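N-acetylglucosamine-6-phosphate deacetylase (Thermotoga maritima, PDB 1O12) probably removes the acetyl group from N-acetylglucosamine-6-phosphate by hydrolysis, with one divalent metal cation per subunit. Local coordinates at residues A[205-208]-A[209-212]; A[243-247]-A[248-252]; A[323-326]-A[327-330]; A[155-158]-A[159-162]. All coordinates share one frame; numbering follows the deposited sequence.

Interaction 1: residues A[205-208]-A[209-212]; sequences KRIT and HFPN. With FE (Fe (III) ion), chain C.
Thr208 lays its methyl group over the imidazole of His209: Thr208 CG2 stands 3.9 Å from the ring centroid and only 2° off the ring normal, a CH-pi contact centred on one face. With CG2 anti to the backbone N, the threonine hydroxyl is turned elsewhere, to Thr163 and Ser185. His209 holds CG between its own backbone N and carbonyl carbon (chi1 53°), a setting that carries the ring to the iron, where NE2 binds the metal at 2.3 Å. At the same ring's other nitrogen, ND1 donates a weak bond to Asn212 O (3.3 Å, N-H...O angle 123°), so this bond is probably a minor restraint beside the metal. A water lies within hydrogen-bonding distance of both Asn212 O (2.6 Å) and Thr208 O (3.0 Å), though it has more acceptors in reach than protons. Farther from the metal, Ile207 CG2 meets Phe210 CB at 4.0 Å and lies at the edge of the phenyl ring, one face of which is covered by Pro211 CB after a cis peptide bond. Glu127 and His188 complete the iron site, and a metal-binding histidine just past a barrel strand is characteristic of the amidohydrolase TIM barrel.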
ATOM      1  N   LYS A 205      -2.049  14.252  12.021  1.00 31.60           N
ATOM      2  CA  LYS A 205      -2.384  12.906  11.589  1.00 32.33           C
ATOM      3  C   LYS A 205      -3.401  12.802  10.452  1.00 31.24           C
ATOM      4  O   LYS A 205      -4.235  11.900  10.422  1.00 30.32           O
ATOM      5  CB  LYS A 205      -2.830  12.089  12.804  1.00 33.85           C
ATOM      6  CG  LYS A 205      -1.758  11.972  13.868  1.00 38.46           C
ATOM      7  CD  LYS A 205      -2.307  11.319  15.119  1.00 44.53           C
ATOM      8  CE  LYS A 205      -1.216  11.039  16.155  1.00 47.60           C
ATOM      9  NZ  LYS A 205      -1.809  10.338  17.343  1.00 49.98           N
ATOM     10  N   ARG A 206      -3.280  13.690   9.475  1.00 29.49           N
ATOM     11  CA  ARG A 206      -4.211  13.680   8.372  1.00 30.10           C
ATOM     12  C   ARG A 206      -3.556  14.081   7.026  1.00 30.39           C
ATOM     13  O   ARG A 206      -2.645  14.910   6.985  1.00 29.64           O
ATOM     14  CB  ARG A 206      -5.353  14.635   8.756  1.00 29.24           C
ATOM     15  CG  ARG A 206      -6.579  14.658   7.884  1.00 29.42           C
ATOM     16  CD  ARG A 206      -7.474  15.760   8.377  1.00 25.96           C
ATOM     17  NE  ARG A 206      -8.774  15.749   7.747  1.00 27.78           N
ATOM     18  CZ  ARG A 206      -9.029  16.119   6.493  1.00 28.48           C
ATOM     19  NH1 ARG A 206      -8.044  16.548   5.717  1.00 23.02           N
ATOM     20  NH2 ARG A 206     -10.291  16.058   6.028  1.00 25.01           N
ATOM     21  N   ILE A 207      -4.011  13.474   5.932  1.00 31.37           N
ATOM     22  CA  ILE A 207      -3.511  13.805   4.594  1.00 31.59           C
ATOM     23  C   ILE A 207      -4.670  14.276   3.662  1.00 32.11           C
ATOM     24  O   ILE A 207      -5.713  13.606   3.565  1.00 30.48           O
ATOM     25  CB  ILE A 207      -2.776  12.617   4.000  1.00 32.64           C
ATOM     26  CG1 ILE A 207      -1.508  12.369   4.821  1.00 32.14           C
ATOM     27  CG2 ILE A 207      -2.444  12.888   2.519  1.00 34.92           C
ATOM     28  CD1 ILE A 207      -0.667  11.238   4.327  1.00 32.09           C
ATOM     29  N   THR A 208      -4.483  15.439   3.017  1.00 31.42           N
ATOM     30  CA  THR A 208      -5.489  16.068   2.144  1.00 32.06           C
ATOM     31  C   THR A 208      -5.545  15.401   0.758  1.00 32.61           C
ATOM     32  O   THR A 208      -4.517  15.197   0.104  1.00 32.71           O
ATOM     33  CB  THR A 208      -5.230  17.640   2.058  1.00 32.55           C
ATOM     34  OG1 THR A 208      -5.370  18.196   3.365  1.00 29.80           O
ATOM     35  CG2 THR A 208      -6.221  18.358   1.130  1.00 27.36           C
ATOM     36  N   HIS A 209      -6.774  15.115   0.327  1.00 33.88           N
ATOM     37  CA  HIS A 209      -7.089  14.353  -0.893  1.00 37.10           C
ATOM     38  C   HIS A 209      -5.941  13.486  -1.414  1.00 37.34           C
ATOM     39  O   HIS A 209      -5.251  13.821  -2.380  1.00 37.60           O
ATOM     40  CB  HIS A 209      -7.710  15.219  -2.014  1.00 39.46           C
ATOM     41  CG  HIS A 209      -6.924  16.433  -2.374  1.00 40.56           C
ATOM     42  ND1 HIS A 209      -5.551  16.443  -2.434  1.00 41.59           N
ATOM     43  CD2 HIS A 209      -7.326  17.685  -2.700  1.00 42.43           C
ATOM     44  CE1 HIS A 209      -5.138  17.652  -2.775  1.00 42.15           C
ATOM     45  NE2 HIS A 209      -6.195  18.424  -2.940  1.00 42.39           N
ATOM     46  N   PHE A 210      -5.750  12.374  -0.702  1.00 37.11           N
ATOM     47  CA  PHE A 210      -4.735  11.353  -0.974  1.00 36.99           C
ATOM     48  C   PHE A 210      -5.164  10.572  -2.219  1.00 37.26           C
ATOM     49  O   PHE A 210      -6.320  10.163  -2.337  1.00 36.44           O
ATOM     50  CB  PHE A 210      -4.669  10.406   0.233  1.00 37.41           C
ATOM     51  CG  PHE A 210      -3.713   9.249   0.074  1.00 37.40           C
ATOM     52  CD1 PHE A 210      -2.432   9.314   0.613  1.00 37.50           C
ATOM     53  CD2 PHE A 210      -4.105   8.087  -0.595  1.00 37.04           C
ATOM     54  CE1 PHE A 210      -1.559   8.255   0.497  1.00 37.00           C
ATOM     55  CE2 PHE A 210      -3.241   7.015  -0.722  1.00 36.46           C
ATOM     56  CZ  PHE A 210      -1.962   7.093  -0.175  1.00 38.07           C
ATOM     57  N   PRO A 211      -4.233  10.325  -3.149  1.00 38.15           N
ATOM     58  CA  PRO A 211      -2.826  10.726  -3.108  1.00 38.50           C
ATOM     59  C   PRO A 211      -2.549  11.865  -4.081  1.00 37.98           C
ATOM     60  O   PRO A 211      -1.398  12.090  -4.460  1.00 37.51           O
ATOM     61  CB  PRO A 211      -2.127   9.470  -3.547  1.00 35.90           C
ATOM     62  CG  PRO A 211      -3.011   9.073  -4.697  1.00 36.98           C
ATOM     63  CD  PRO A 211      -4.425   9.289  -4.179  1.00 38.25           C
ATOM     64  N   ASN A 212      -3.590  12.569  -4.503  1.00 37.09           N
ATOM     65  CA  ASN A 212      -3.361  13.667  -5.446  1.00 38.57           C
ATOM     66  C   ASN A 212      -2.523  14.772  -4.788  1.00 37.89           C
ATOM     67  O   ASN A 212      -2.739  15.126  -3.627  1.00 37.16           O
ATOM     68  CB  ASN A 212      -4.687  14.268  -5.933  1.00 39.01           C
ATOM     69  CG  ASN A 212      -5.753  13.210  -6.253  1.00 40.91           C
ATOM     70  OD1 ASN A 212      -6.698  13.006  -5.473  1.00 39.70           O
ATOM     71  ND2 ASN A 212      -5.612  12.546  -7.408  1.00 40.23           N
TER
HETATM   72 FE    FE C 401      -6.095  20.646  -3.588  0.97 67.19          FE
HETATM   73  O   HOH W   1      -2.255  16.416  -1.475  1.00 35.10           O

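Interaction 2: residues A[243-247]-A[248-252]; sequences VHLSR and EMVKL
Ser246 and Val250 make the straightest bond here: Val250 N donates to Ser246 O at 3.1 Å with an N-H...O angle of 176°. One residue on, Lys251 N reaches Arg247 O at 2.9 Å (163°), continuing the i-to-i+4 pattern. Ser246 OG accepts a weak capping bond from the backbone N of Met249 (a selenomethionine) at 3.3 Å; its stronger partner is Arg220 O of the second subunit. Glu248 folds back at chi2 (69°), which sets its OE1 3.2 Å from Ser246 OG and leaves its OE2 4.9 Å from Arg247 NE, opposite charges near each other but not in contact. The positive ends of Arg247 and Lys251 lie close, NH2 to NZ 3.6 Å, with the amine at the guanidinium edge. Were Glu248 cut back to an alanine, the carboxylate near Arg247 would go and the two positive charges would probably be less offset. Outward, Leu245 CD2 packs on Val250 CG2 at 3.8 Å, the two side chains crossing at about a right angle, while Leu245 CB meets Met249 CB at 4.0 Å. This is a serine N-cap with a hydrophobic staple, starting helix 247-257 three residues after His244, a predicted substrate-binding residue.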
ATOM      1  N   VAL A 243     -12.330   9.467 -10.924  1.00 41.67           N
ATOM      2  CA  VAL A 243     -11.312  10.178 -11.681  1.00 41.59           C
ATOM      3  C   VAL A 243     -10.076  10.527 -10.828  1.00 41.44           C
ATOM      4  O   VAL A 243      -8.950  10.236 -11.237  1.00 41.03           O
ATOM      5  CB  VAL A 243     -11.919  11.451 -12.291  1.00 42.69           C
ATOM      6  CG1 VAL A 243     -10.913  12.136 -13.207  1.00 40.73           C
ATOM      7  CG2 VAL A 243     -13.195  11.072 -13.049  1.00 42.42           C
ATOM      8  N   HIS A 244     -10.273  11.165  -9.663  1.00 40.60           N
ATOM      9  CA  HIS A 244      -9.142  11.494  -8.785  1.00 37.72           C
ATOM     10  C   HIS A 244      -8.425  10.212  -8.347  1.00 37.16           C
ATOM     11  O   HIS A 244      -7.225  10.228  -8.064  1.00 38.05           O
ATOM     12  CB  HIS A 244      -9.603  12.293  -7.575  1.00 37.58           C
ATOM     13  CG  HIS A 244      -9.919  13.721  -7.895  1.00 38.23           C
ATOM     14  ND1 HIS A 244     -11.050  14.094  -8.591  1.00 36.97           N
ATOM     15  CD2 HIS A 244      -9.211  14.855  -7.689  1.00 35.49           C
ATOM     16  CE1 HIS A 244     -11.021  15.395  -8.804  1.00 35.01           C
ATOM     17  NE2 HIS A 244      -9.917  15.880  -8.268  1.00 37.45           N
ATOM     18  N   LEU A 245      -9.174   9.115  -8.285  1.00 35.70           N
ATOM     19  CA  LEU A 245      -8.636   7.784  -7.993  1.00 36.27           C
ATOM     20  C   LEU A 245      -9.461   6.811  -8.826  1.00 36.33           C
ATOM     21  O   LEU A 245     -10.670   7.019  -9.028  1.00 35.16           O
ATOM     22  CB  LEU A 245      -8.823   7.358  -6.547  1.00 36.24           C
ATOM     23  CG  LEU A 245      -8.158   8.036  -5.374  1.00 37.56           C
ATOM     24  CD1 LEU A 245      -8.829   9.361  -5.115  1.00 35.36           C
ATOM     25  CD2 LEU A 245      -8.322   7.105  -4.154  1.00 37.95           C
ATOM     26  N   SER A 246      -8.841   5.747  -9.307  1.00 35.14           N
ATOM     27  CA  SER A 246      -9.618   4.779 -10.061  1.00 34.25           C
ATOM     28  C   SER A 246     -10.263   3.866  -9.029  1.00 35.27           C
ATOM     29  O   SER A 246      -9.859   3.839  -7.856  1.00 35.56           O
ATOM     30  CB  SER A 246      -8.717   3.954 -10.980  1.00 33.65           C
ATOM     31  OG  SER A 246      -7.767   3.190 -10.245  1.00 32.70           O
ATOM     32  N   ARG A 247     -11.259   3.108  -9.458  1.00 36.68           N
ATOM     33  CA  ARG A 247     -11.901   2.179  -8.559  1.00 37.56           C
ATOM     34  C   ARG A 247     -10.822   1.225  -7.954  1.00 36.32           C
ATOM     35  O   ARG A 247     -10.848   0.928  -6.766  1.00 34.40           O
ATOM     36  CB  ARG A 247     -13.019   1.433  -9.315  1.00 40.41           C
ATOM     37  CG  ARG A 247     -12.749  -0.043  -9.639  1.00 47.07           C
ATOM     38  CD  ARG A 247     -13.807  -0.990  -9.033  1.00 49.97           C
ATOM     39  NE  ARG A 247     -15.148  -0.722  -9.558  1.00 53.71           N
ATOM     40  CZ  ARG A 247     -16.275  -1.245  -9.062  1.00 55.52           C
ATOM     41  NH1 ARG A 247     -17.458  -0.940  -9.614  1.00 53.88           N
ATOM     42  NH2 ARG A 247     -16.224  -2.068  -8.010  1.00 54.67           N
ATOM     43  N   GLU A 248      -9.855   0.774  -8.744  1.00 35.85           N
ATOM     44  CA  GLU A 248      -8.827  -0.101  -8.179  1.00 37.60           C
ATOM     45  C   GLU A 248      -8.024   0.581  -7.046  1.00 36.78           C
ATOM     46  O   GLU A 248      -7.758  -0.040  -6.024  1.00 34.18           O
ATOM     47  CB  GLU A 248      -7.872  -0.588  -9.266  1.00 40.28           C
ATOM     48  CG  GLU A 248      -8.559  -1.367 -10.357  1.00 45.95           C
ATOM     49  CD  GLU A 248      -9.476  -0.482 -11.215  1.00 50.41           C
ATOM     50  OE1 GLU A 248      -9.026   0.614 -11.637  1.00 49.96           O
ATOM     51  OE2 GLU A 248     -10.642  -0.895 -11.477  1.00 52.77           O
HETATM   52  N   MSE A 249      -7.641   1.846  -7.226  1.00 36.42           N
HETATM   53  CA  MSE A 249      -6.901   2.577  -6.196  1.00 37.54           C
HETATM   54  C   MSE A 249      -7.691   2.650  -4.892  1.00 36.21           C
HETATM   55  O   MSE A 249      -7.167   2.354  -3.806  1.00 32.79           O
HETATM   56  CB  MSE A 249      -6.623   4.007  -6.636  1.00 43.72           C
HETATM   57  CG  MSE A 249      -5.154   4.385  -6.656  1.00 52.67           C
HETATM   58 SE   MSE A 249      -4.081   3.935  -5.064  1.00 63.79          SE
HETATM   59  CE  MSE A 249      -2.655   5.254  -5.346  1.00 60.43           C
ATOM     60  N   VAL A 250      -8.942   3.093  -5.018  1.00 33.07           N
ATOM     61  CA  VAL A 250      -9.834   3.188  -3.883  1.00 32.37           C
ATOM     62  C   VAL A 250      -9.878   1.827  -3.196  1.00 32.80           C
ATOM     63  O   VAL A 250      -9.786   1.732  -1.966  1.00 32.68           O
ATOM     64  CB  VAL A 250     -11.289   3.556  -4.316  1.00 31.78           C
ATOM     65  CG1 VAL A 250     -12.208   3.516  -3.106  1.00 27.39           C
ATOM     66  CG2 VAL A 250     -11.310   4.929  -4.955  1.00 30.22           C
ATOM     67  N   LYS A 251     -10.046   0.771  -3.987  1.00 33.02           N
ATOM     68  CA  LYS A 251     -10.091  -0.571  -3.424  1.00 34.84           C
ATOM     69  C   LYS A 251      -8.809  -0.883  -2.663  1.00 33.04           C
ATOM     70  O   LYS A 251      -8.849  -1.530  -1.625  1.00 33.75           O
ATOM     71  CB  LYS A 251     -10.299  -1.604  -4.513  1.00 37.85           C
ATOM     72  CG  LYS A 251     -11.179  -2.765  -4.086  1.00 43.98           C
ATOM     73  CD  LYS A 251     -11.654  -3.584  -5.309  1.00 49.63           C
ATOM     74  CE  LYS A 251     -12.429  -2.702  -6.310  1.00 53.44           C
ATOM     75  NZ  LYS A 251     -12.890  -3.427  -7.546  1.00 57.14           N
ATOM     76  N   LEU A 252      -7.680  -0.414  -3.184  1.00 31.05           N
ATOM     77  CA  LEU A 252      -6.381  -0.614  -2.543  1.00 29.96           C
ATOM     78  C   LEU A 252      -6.275   0.200  -1.242  1.00 29.59           C
ATOM     79  O   LEU A 252      -5.920  -0.337  -0.189  1.00 30.95           O
ATOM     80  CB  LEU A 252      -5.248  -0.220  -3.500  1.00 27.66           C
ATOM     81  CG  LEU A 252      -3.816  -0.297  -2.945  1.00 28.69           C
ATOM     82  CD1 LEU A 252      -3.579  -1.671  -2.249  1.00 23.35           C
ATOM     83  CD2 LEU A 252      -2.815  -0.051  -4.087  1.00 24.81           C
TER

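Interaction 3: residues A[323-326]-A[327-330]; sequences TELA and KVSS
Lys327 opens the run by donating its backbone N weakly to Glu324 O at 3.1 Å, the N-H...O angle being only 130°. Its side chain leaves alongside the preceding turn, CG 3.8 Å from Thr323 O, and stays extended beyond CG. The carboxylate of Glu324 is engaged outside this pairing, by Ser321 N and Tyr254 OH.

Val328 N donates to the same carbonyl, Glu324 O, at 3.2 Å and a better angle of 164°, so that oxygen takes both bonds. The Val328 side chain lodges CG2 between its backbone N and carbonyl carbon, and from there it meets Leu325 CD2 at 4.0 Å and lies over the backbone of the turn before.

Ser329 then grips one acceptor twice. Its OG donates to Leu325 O at 2.6 Å while its N reaches that oxygen at 2.9 Å, and the two donors arrive from opposite faces of the carbonyl plane. A chi1 of 65° bends the hydroxyl back along the helix to make this possible. Without the hydroxyl, as with an alanine in place of Ser329, Leu325 O would probably keep just the bent backbone bond from this turn.

Ser330 N closes on Ala326 O at 3.0 Å, well above the carbonyl plane, still an i-to-i+4 bond although a wider pi-type turn spans 327-330. Helix 322-336 here lies against strands 52-59 and 262-265, with Leu325 reaching helix 307-318; the serine hydroxyl bonded to the carbonyl four residues earlier is a familiar feature of serines within helices, here in a helix of the TIM-barrel fold.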
ATOM      1  N   THR A 323     -22.163   0.088   7.901  1.00 30.33           N
ATOM      2  CA  THR A 323     -21.517   0.509   9.139  1.00 30.94           C
ATOM      3  C   THR A 323     -20.159   1.166   8.837  1.00 32.36           C
ATOM      4  O   THR A 323     -19.769   2.118   9.495  1.00 34.04           O
ATOM      5  CB  THR A 323     -21.245  -0.667  10.080  1.00 30.31           C
ATOM      6  OG1 THR A 323     -22.473  -1.110  10.674  1.00 29.03           O
ATOM      7  CG2 THR A 323     -20.276  -0.250  11.145  1.00 27.48           C
ATOM      8  N   GLU A 324     -19.434   0.655   7.851  1.00 31.07           N
ATOM      9  CA  GLU A 324     -18.147   1.230   7.506  1.00 32.12           C
ATOM     10  C   GLU A 324     -18.287   2.551   6.763  1.00 32.96           C
ATOM     11  O   GLU A 324     -17.407   3.423   6.867  1.00 33.53           O
ATOM     12  CB  GLU A 324     -17.352   0.268   6.627  1.00 34.18           C
ATOM     13  CG  GLU A 324     -16.835  -0.973   7.333  1.00 33.91           C
ATOM     14  CD  GLU A 324     -16.453  -2.019   6.319  1.00 35.94           C
ATOM     15  OE1 GLU A 324     -17.378  -2.500   5.639  1.00 36.95           O
ATOM     16  OE2 GLU A 324     -15.249  -2.344   6.176  1.00 34.21           O
ATOM     17  N   LEU A 325     -19.376   2.673   6.001  1.00 32.76           N
ATOM     18  CA  LEU A 325     -19.673   3.870   5.239  1.00 32.84           C
ATOM     19  C   LEU A 325     -19.984   5.008   6.190  1.00 32.54           C
ATOM     20  O   LEU A 325     -19.785   6.166   5.843  1.00 32.79           O
ATOM     21  CB  LEU A 325     -20.877   3.670   4.336  1.00 35.44           C
ATOM     22  CG  LEU A 325     -20.665   3.195   2.903  1.00 37.35           C
ATOM     23  CD1 LEU A 325     -22.049   3.107   2.227  1.00 37.77           C
ATOM     24  CD2 LEU A 325     -19.743   4.142   2.157  1.00 34.65           C
ATOM     25  N   ALA A 326     -20.484   4.683   7.377  1.00 29.97           N
ATOM     26  CA  ALA A 326     -20.769   5.714   8.357  1.00 30.88           C
ATOM     27  C   ALA A 326     -19.460   6.315   8.882  1.00 30.69           C
ATOM     28  O   ALA A 326     -19.395   7.506   9.229  1.00 31.23           O
ATOM     29  CB  ALA A 326     -21.567   5.142   9.517  1.00 29.52           C
ATOM     30  N   LYS A 327     -18.412   5.501   8.943  1.00 30.48           N
ATOM     31  CA  LYS A 327     -17.154   6.008   9.464  1.00 29.94           C
ATOM     32  C   LYS A 327     -16.520   6.946   8.465  1.00 28.97           C
ATOM     33  O   LYS A 327     -16.088   8.036   8.822  1.00 27.14           O
ATOM     34  CB  LYS A 327     -16.216   4.866   9.779  1.00 30.58           C
ATOM     35  CG  LYS A 327     -16.745   3.927  10.831  1.00 32.70           C
ATOM     36  CD  LYS A 327     -15.707   2.850  11.100  1.00 32.99           C
ATOM     37  CE  LYS A 327     -16.057   2.022  12.305  1.00 34.20           C
ATOM     38  NZ  LYS A 327     -14.881   1.183  12.673  1.00 38.20           N
ATOM     39  N   VAL A 328     -16.505   6.524   7.203  1.00 28.69           N
ATOM     40  CA  VAL A 328     -15.917   7.329   6.159  1.00 27.61           C
ATOM     41  C   VAL A 328     -16.751   8.535   5.759  1.00 26.05           C
ATOM     42  O   VAL A 328     -16.207   9.521   5.270  1.00 24.48           O
ATOM     43  CB  VAL A 328     -15.608   6.481   4.892  1.00 30.22           C
ATOM     44  CG1 VAL A 328     -14.738   5.296   5.283  1.00 30.27           C
ATOM     45  CG2 VAL A 328     -16.904   6.020   4.183  1.00 29.62           C
ATOM     46  N   SER A 329     -18.061   8.476   5.976  1.00 25.60           N
ATOM     47  CA  SER A 329     -18.898   9.604   5.596  1.00 26.88           C
ATOM     48  C   SER A 329     -19.165  10.599   6.719  1.00 26.73           C
ATOM     49  O   SER A 329     -19.601  11.706   6.444  1.00 28.69           O
ATOM     50  CB  SER A 329     -20.224   9.146   4.990  1.00 25.67           C
ATOM     51  OG  SER A 329     -20.995   8.458   5.950  1.00 30.10           O
ATOM     52  N   SER A 330     -18.923  10.234   7.970  1.00 26.29           N
ATOM     53  CA  SER A 330     -19.141  11.211   9.044  1.00 27.97           C
ATOM     54  C   SER A 330     -18.336  11.001  10.327  1.00 26.63           C
ATOM     55  O   SER A 330     -17.670  11.913  10.791  1.00 27.61           O
ATOM     56  CB  SER A 330     -20.642  11.322   9.406  1.00 27.32           C
ATOM     57  OG  SER A 330     -21.077  10.258  10.255  1.00 30.52           O
TER

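Interaction 4: residues A[155-158]-A[159-162]; sequences IDSP and AKML
Asp156 and Ala159 are joined across the turn by one short backbone hydrogen bond: Ala159 N donates to Asp156 O at 2.7 Å with an N-H...O angle of 170°, although the donor lies well above the carbonyl plane. Between them Ser157 and Pro158 are linked by a cis peptide bond, and with this i-to-i+3 bond the backbone angles of the two residues fit a type VIa turn. In a second polar bond, Ser157 N donates to Asp156 OD2 at 2.6 Å (151°), meeting the carboxylate from above its plane, which would limit the rotation of that group.

Charge plays a looser part. Lys160 bends at chi2 (-63°) and doubles back along the turn, so that its NZ comes within 3.9 Å of Ser157 OG; the ammonium also forms a long, weak ion pair with Asp181.

Apolar contacts centre on Ile155. With CG2 anti to its backbone N, it sets that methyl 4.1 Å from Ala159 CB, and its CD1 reaches Leu162 CD2 at 4.4 Å. Ile155 and Ala159 also pack on Ile182, and Ile155 and Leu162 on Leu126, while Pro158 turns instead to Ala109 and Arg110 of helix 99-115.

The chemistry is thus of two kinds: one backbone bond and one carboxylate bond are consistent with a well-defined reversal at the cis proline, while branched and small apolar groups pack together at the start of strand 159-164.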
ATOM      1  N   ILE A 155      -5.037  33.791  11.618  1.00 41.60           N
ATOM      2  CA  ILE A 155      -5.712  32.499  11.501  1.00 40.33           C
ATOM      3  C   ILE A 155      -6.233  31.993  12.831  1.00 40.89           C
ATOM      4  O   ILE A 155      -5.457  31.621  13.711  1.00 41.28           O
ATOM      5  CB  ILE A 155      -4.774  31.430  10.917  1.00 37.84           C
ATOM      6  CG1 ILE A 155      -4.245  31.890   9.556  1.00 37.57           C
ATOM      7  CG2 ILE A 155      -5.499  30.125  10.801  1.00 33.36           C
ATOM      8  CD1 ILE A 155      -3.185  30.947   8.929  1.00 37.20           C
ATOM      9  N   ASP A 156      -7.555  31.952  12.953  1.00 40.25           N
ATOM     10  CA  ASP A 156      -8.197  31.507  14.175  1.00 40.75           C
ATOM     11  C   ASP A 156      -9.680  31.271  13.849  1.00 40.15           C
ATOM     12  O   ASP A 156     -10.096  31.363  12.689  1.00 39.37           O
ATOM     13  CB  ASP A 156      -8.044  32.603  15.253  1.00 43.40           C
ATOM     14  CG  ASP A 156      -8.264  32.080  16.684  1.00 46.34           C
ATOM     15  OD1 ASP A 156      -7.911  32.824  17.638  1.00 48.69           O
ATOM     16  OD2 ASP A 156      -8.786  30.948  16.862  1.00 46.24           O
ATOM     17  N   SER A 157     -10.480  30.984  14.873  1.00 39.20           N
ATOM     18  CA  SER A 157     -11.898  30.737  14.657  1.00 36.81           C
ATOM     19  C   SER A 157     -12.358  31.866  13.765  1.00 35.71           C
ATOM     20  O   SER A 157     -12.012  33.020  14.008  1.00 37.39           O
ATOM     21  CB  SER A 157     -12.647  30.747  15.993  1.00 35.62           C
ATOM     22  OG  SER A 157     -13.862  30.031  15.894  1.00 32.95           O
ATOM     23  N   PRO A 158     -13.190  31.569  12.756  1.00 34.81           N
ATOM     24  CA  PRO A 158     -13.718  30.240  12.432  1.00 35.08           C
ATOM     25  C   PRO A 158     -12.907  29.273  11.540  1.00 33.96           C
ATOM     26  O   PRO A 158     -13.480  28.411  10.887  1.00 33.36           O
ATOM     27  CB  PRO A 158     -15.085  30.562  11.839  1.00 34.30           C
ATOM     28  CG  PRO A 158     -14.801  31.790  11.055  1.00 35.21           C
ATOM     29  CD  PRO A 158     -13.896  32.609  11.987  1.00 33.44           C
ATOM     30  N   ALA A 159     -11.592  29.413  11.495  1.00 33.12           N
ATOM     31  CA  ALA A 159     -10.816  28.449  10.722  1.00 32.55           C
ATOM     32  C   ALA A 159     -10.941  27.152  11.531  1.00 32.98           C
ATOM     33  O   ALA A 159     -10.913  27.185  12.767  1.00 32.78           O
ATOM     34  CB  ALA A 159      -9.355  28.873  10.639  1.00 30.98           C
ATOM     35  N   LYS A 160     -11.076  26.021  10.852  1.00 31.63           N
ATOM     36  CA  LYS A 160     -11.211  24.759  11.549  1.00 31.59           C
ATOM     37  C   LYS A 160     -10.217  23.743  11.073  1.00 32.99           C
ATOM     38  O   LYS A 160      -9.909  22.794  11.782  1.00 33.78           O
ATOM     39  CB  LYS A 160     -12.620  24.202  11.373  1.00 29.77           C
ATOM     40  CG  LYS A 160     -13.675  25.029  12.107  1.00 30.59           C
ATOM     41  CD  LYS A 160     -13.460  25.030  13.613  1.00 32.80           C
ATOM     42  CE  LYS A 160     -14.375  26.038  14.335  1.00 35.61           C
ATOM     43  NZ  LYS A 160     -14.113  26.162  15.804  1.00 33.32           N
HETATM   44  N   MSE A 161      -9.701  23.954   9.871  1.00 33.49           N
HETATM   45  CA  MSE A 161      -8.763  23.019   9.283  1.00 33.41           C
HETATM   46  C   MSE A 161      -7.815  23.763   8.365  1.00 33.18           C
HETATM   47  O   MSE A 161      -8.156  24.802   7.812  1.00 34.54           O
HETATM   48  CB  MSE A 161      -9.526  21.955   8.505  1.00 32.14           C
HETATM   49  CG  MSE A 161      -8.655  20.872   7.984  1.00 37.37           C
HETATM   50 SE   MSE A 161      -9.660  19.383   7.254  1.00 49.41          SE
HETATM   51  CE  MSE A 161     -10.238  18.496   8.893  1.00 41.51           C
ATOM     52  N   LEU A 162      -6.630  23.220   8.172  1.00 32.30           N
ATOM     53  CA  LEU A 162      -5.660  23.894   7.337  1.00 33.02           C
ATOM     54  C   LEU A 162      -4.805  22.879   6.620  1.00 32.79           C
ATOM     55  O   LEU A 162      -4.234  22.005   7.264  1.00 32.99           O
ATOM     56  CB  LEU A 162      -4.787  24.753   8.244  1.00 32.02           C
ATOM     57  CG  LEU A 162      -3.574  25.612   7.879  1.00 32.14           C
ATOM     58  CD1 LEU A 162      -2.656  24.907   6.888  1.00 32.30           C
ATOM     59  CD2 LEU A 162      -4.065  26.916   7.382  1.00 30.36           C
TER

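How the interactions relate
From the N terminus the order is interaction 4, then 1, 2 and 3; each spans one unbroken run, so each closes only its own short turn or helical stretch, and none nests in or crosses another. Interaction 4 leads into strand 159-164 and touches interaction 1 where Arg206 NE packs on Met161 CE at 3.3 Å. Interaction 1, past strand 206-207, meets interaction 2 through Asn212 ND2 and His244 O, a probable hydrogen bond of 2.9 Å, and both reach the second subunit. Interaction 3, in helix 322-336, touches none of the others, its nearest atoms about 9 Å from interactions 1 and 2. Interactions 2 and 4 lie on opposite sides of the chain's centre.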